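Local structure of rhamnosidase B (Bacillus sp., 2OKX) at residues 260-263 with 264-268; 553-556 with 557-561. The protein probably hydrolyses terminal alpha-L-rhamnose from rhamnose-bearing glycosides, with inversion at the anomeric carbon. One frame throughout, in Å; residues are numbered along the deposited sequence. Where two conformers were deposited one is given.

Contact 1: residues 260-263 with 264-268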
loop_
_atom_site.group_PDB
_atom_site.type_symbol
_atom_site.label_atom_id
_atom_site.label_comp_id
_atom_site.label_asym_id
_atom_site.label_seq_id
_atom_site.Cartn_x
_atom_site.Cartn_y
_atom_site.Cartn_z
ATOM N N LEU A 260 22.509 18.419 -14.256
ATOM C CA LEU A 260 21.295 17.681 -14.577
ATOM C C LEU A 260 21.073 16.749 -13.399
ATOM O O LEU A 260 21.989 16.033 -12.994
ATOM C CB LEU A 260 21.469 16.855 -15.853
ATOM C CG LEU A 260 21.862 17.598 -17.132
ATOM C CD1 LEU A 260 21.933 16.596 -18.283
ATOM C CD2 LEU A 260 20.847 18.698 -17.440
ATOM N N GLY A 261 19.865 16.772 -12.847
ATOM C CA GLY A 261 19.558 15.922 -11.713
ATOM C C GLY A 261 18.472 14.911 -12.011
ATOM O O GLY A 261 17.491 15.212 -12.691
ATOM N N PHE A 262 18.655 13.702 -11.497
ATOM C CA PHE A 262 17.692 12.630 -11.689
ATOM C C PHE A 262 17.381 12.025 -10.324
ATOM O O PHE A 262 18.020 11.061 -9.895
ATOM C CB PHE A 262 18.272 11.582 -12.640
ATOM C CG PHE A 262 18.461 12.092 -14.042
ATOM C CD1 PHE A 262 17.399 12.103 -14.939
ATOM C CD2 PHE A 262 19.685 12.615 -14.446
ATOM C CE1 PHE A 262 17.551 12.630 -16.228
ATOM C CE2 PHE A 262 19.850 13.147 -15.728
ATOM C CZ PHE A 262 18.780 13.154 -16.619
ATOM N N PRO A 263 16.395 12.603 -9.619
ATOM C CA PRO A 263 15.968 12.158 -8.291
ATOM C C PRO A 263 15.759 10.653 -8.209
ATOM O O PRO A 263 16.070 10.029 -7.193
ATOM C CB PRO A 263 14.669 12.926 -8.075
ATOM C CG PRO A 263 14.920 14.200 -8.814
ATOM C CD PRO A 263 15.536 13.701 -10.097
ATOM N N THR A 264 15.229 10.076 -9.282
ATOM C CA THR A 264 14.966 8.646 -9.320
ATOM C C THR A 264 15.842 7.903 -10.323
ATOM O O THR A 264 15.562 6.757 -10.673
ATOM C CB THR A 264 13.473 8.374 -9.618
ATOM O OG1 THR A 264 13.057 9.116 -10.772
ATOM C CG2 THR A 264 12.626 8.795 -8.437
ATOM N N GLY A 265 16.903 8.567 -10.778
ATOM C CA GLY A 265 17.831 7.956 -11.718
ATOM C C GLY A 265 17.440 8.022 -13.183
ATOM O O GLY A 265 16.367 8.515 -13.534
ATOM N N VAL A 266 18.323 7.519 -14.041
ATOM C CA VAL A 266 18.091 7.493 -15.483
ATOM C C VAL A 266 17.521 6.132 -15.877
ATOM O O VAL A 266 18.186 5.107 -15.725
ATOM C CB VAL A 266 19.404 7.722 -16.261
ATOM C CG1 VAL A 266 19.137 7.677 -17.753
ATOM C CG2 VAL A 266 20.014 9.059 -15.868
ATOM N N ARG A 267 16.294 6.133 -16.389
ATOM C CA ARG A 267 15.610 4.908 -16.799
ATOM C C ARG A 267 16.341 4.096 -17.850
ATOM O O ARG A 267 16.414 2.870 -17.754
ATOM C CB ARG A 267 14.214 5.231 -17.334
ATOM C CG ARG A 267 13.173 5.380 -16.266
ATOM C CD ARG A 267 11.807 5.674 -16.843
ATOM N NE ARG A 267 10.811 5.655 -15.779
ATOM C CZ ARG A 267 10.360 4.548 -15.201
ATOM N NH1 ARG A 267 10.804 3.360 -15.589
ATOM N NH2 ARG A 267 9.482 4.631 -14.215
ATOM N N GLY A 268 16.871 4.784 -18.856
ATOM C CA GLY A 268 17.556 4.103 -19.938
ATOM C C GLY A 268 19.059 3.963 -19.827
ATOM O O GLY A 268 19.633 4.080 -18.748
#
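The backbone N of Gly265 gives its hydrogen to Phe262 O across 2.9 Å, the bond that closes a type I beta turn from Phe262 to Gly265 with Pro263 and Thr264 at its two corners. The N-H points well at its acceptor (159°). Pro263, with its ring closed on the backbone N, suits the first corner. Gly265 then takes a positive phi, where a side chain would be jammed against the carbonyl O of Thr264, and this swings the chain back past the phenyl ring.

Beyond the turn, Val266 lays one methyl branch on that ring. Its CG2 sits 3.9 Å from the centroid of the Phe262 ring and only 12° off the normal, a CH-pi contact over the centre of one face. Phe262 turns CG anti to its carbonyl carbon (chi1 -67°), which places the ring beside the returning chain, and Phe262 CB packs against Gly265 C at 3.7 Å. A glycerol, probably from the crystallisation liquor, bonds to Gly265 O and Arg267 N, while the Arg267 guanidinium forms a salt bridge with Asp309.

The turn begins at the last residue of strand 256-262, an inner strand of an antiparallel sheet between strands 288-294 and 314-320. Phe262 also meets the ring of Phe316, and both Phe262 and Val266 touch Val271 and Val303, so the ring and the valine pack against strands 271-273 and 297-309.

Contact 2: residues 553-556 with 557-561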
loop_
_atom_site.group_PDB
_atom_site.type_symbol
_atom_site.label_atom_id
_atom_site.label_comp_id
_atom_site.label_asym_id
_atom_site.label_seq_id
_atom_site.Cartn_x
_atom_site.Cartn_y
_atom_site.Cartn_z
ATOM N N SER A 553 4.421 -4.540 16.553
ATOM C CA SER A 553 3.676 -5.484 15.725
ATOM C C SER A 553 2.201 -5.086 15.712
ATOM O O SER A 553 1.531 -5.159 14.683
ATOM C CB SER A 553 3.819 -6.915 16.265
ATOM O OG SER A 553 5.146 -7.401 16.106
ATOM N N ARG A 554 1.696 -4.668 16.868
ATOM C CA ARG A 554 0.303 -4.252 16.986
ATOM C C ARG A 554 0.085 -2.971 16.171
ATOM O O ARG A 554 -0.902 -2.842 15.444
ATOM C CB ARG A 554 -0.034 -3.996 18.461
ATOM C CG ARG A 554 -1.522 -3.898 18.801
ATOM C CD ARG A 554 -1.944 -2.489 19.208
ATOM N NE ARG A 554 -1.139 -1.905 20.288
ATOM C CZ ARG A 554 -1.375 -2.028 21.593
ATOM N NH1 ARG A 554 -0.561 -1.438 22.461
ATOM N NH2 ARG A 554 -2.412 -2.721 22.043
ATOM N N HIS A 555 1.005 -2.021 16.294
ATOM C CA HIS A 555 0.867 -0.765 15.564
ATOM C C HIS A 555 0.926 -0.983 14.050
ATOM O O HIS A 555 0.166 -0.376 13.298
ATOM C CB HIS A 555 1.950 0.228 15.989
ATOM C CG HIS A 555 1.714 1.615 15.483
ATOM N ND1 HIS A 555 0.542 2.301 15.721
ATOM C CD2 HIS A 555 2.485 2.438 14.733
ATOM C CE1 HIS A 555 0.600 3.485 15.137
ATOM N NE2 HIS A 555 1.769 3.593 14.532
ATOM N N THR A 556 1.824 -1.856 13.608
ATOM C CA THR A 556 1.963 -2.144 12.182
ATOM C C THR A 556 0.648 -2.698 11.626
ATOM O O THR A 556 0.196 -2.313 10.548
ATOM C CB THR A 556 3.061 -3.192 11.928
ATOM O OG1 THR A 556 4.293 -2.744 12.502
ATOM C CG2 THR A 556 3.251 -3.414 10.424
ATOM N N THR A 557 0.046 -3.613 12.376
ATOM C CA THR A 557 -1.205 -4.240 11.967
ATOM C C THR A 557 -2.316 -3.207 11.855
ATOM O O THR A 557 -3.082 -3.214 10.898
ATOM C CB THR A 557 -1.596 -5.340 12.968
ATOM O OG1 THR A 557 -0.520 -6.280 13.061
ATOM C CG2 THR A 557 -2.868 -6.069 12.511
ATOM N N ARG A 558 -2.392 -2.316 12.835
ATOM C CA ARG A 558 -3.393 -1.255 12.840
ATOM C C ARG A 558 -3.295 -0.414 11.565
ATOM O O ARG A 558 -4.293 -0.193 10.879
ATOM C CB ARG A 558 -3.190 -0.378 14.080
ATOM C CG ARG A 558 -4.159 0.779 14.255
ATOM C CD ARG A 558 -4.138 1.223 15.716
ATOM N NE ARG A 558 -2.772 1.304 16.232
ATOM C CZ ARG A 558 -2.443 1.139 17.511
ATOM N NH1 ARG A 558 -3.384 0.880 18.409
ATOM N NH2 ARG A 558 -1.173 1.220 17.890
ATOM N N LEU A 559 -2.087 0.045 11.247
ATOM C CA LEU A 559 -1.884 0.890 10.073
ATOM C C LEU A 559 -2.080 0.180 8.739
ATOM O O LEU A 559 -2.259 0.829 7.705
ATOM C CB LEU A 559 -0.490 1.524 10.111
ATOM C CG LEU A 559 -0.149 2.419 11.303
ATOM C CD1 LEU A 559 1.206 3.057 11.040
ATOM C CD2 LEU A 559 -1.217 3.498 11.504
ATOM N N CYS A 560 -2.039 -1.147 8.757
ATOM C CA CYS A 560 -2.229 -1.923 7.542
ATOM C C CYS A 560 -3.647 -2.466 7.453
ATOM O O CYS A 560 -3.907 -3.434 6.740
ATOM C CB CYS A 560 -1.225 -3.071 7.473
ATOM S SG CYS A 560 0.463 -2.507 7.174
ATOM N N MET A 561 -4.554 -1.843 8.199
ATOM C CA MET A 561 -5.959 -2.224 8.181
ATOM C C MET A 561 -6.770 -0.996 7.777
ATOM O O MET A 561 -7.008 -0.102 8.592
ATOM C CB MET A 561 -6.409 -2.731 9.559
ATOM C CG MET A 561 -5.900 -4.128 9.905
ATOM S SD MET A 561 -6.275 -4.668 11.598
ATOM C CE MET A 561 -8.008 -5.128 11.451
#
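With CG anti to the backbone N in both His555 (chi1 -169°) and Arg558, and with a bend at chi3 (44°) turning the arginine back, the guanidinium, in the one of its two conformers described here, arrives at the edge of the imidazole. In this conformer Arg558 NH2 donates to His555 ND1 at 3.0 Å, nearly in the plane of each group although those planes are 62° apart; NE adds a weak bond to the same nitrogen. Leu559 CG lies over one face of the His555 ring, 4.1 Å from its centroid and offset toward the rim, a CH-pi contact. His555 NE2 bonds to Glu446 O, which probably holds the rotation of the imidazole. These are i to i+3 and i+4 contacts in the last turns of helix 544-559, within the six-hairpin glycosidase domain. Without the imidazole, as with an alanine here, this conformer of Arg558 would probably lose its acceptor, Glu446 O its partner and Leu559 the ring it covers.

Alongside, Arg554 CD packs over one face of the same guanidinium, 3.7 Å from Arg558 NH1. Arg554 NE and Arg558 NH2 are 3.9 Å apart, like charges probably tempered by Glu551, which pairs with Arg554, and Glu535, which pairs with Arg558. On another side of the helix, Ser553 O accepts from Thr557 OG1 at 2.8 Å and from Thr557 N at 3.1 Å, the two donors reaching it from opposite faces of the carbonyl plane.

From the N terminus, the chain reaches contact 1 first, in domain D2, where a single tight turn leads out of strand 256-262 toward strand 271-273. Nearly three hundred residues later it enters contact 2, at the C-terminal end of helix 544-559 in the six-hairpin glycosidase domain. The two stand in series, neither nesting nor crossing, with centres about 34 Å apart and nearest atoms about 23 Å apart. Each is local and closes no long loop. Contact 1 belongs to the beta-sheet packing of its domain, whereas contact 2 lies in the helical part and, through Glu446, also joins the helix to strand 446-448 of the concanavalin-like domain.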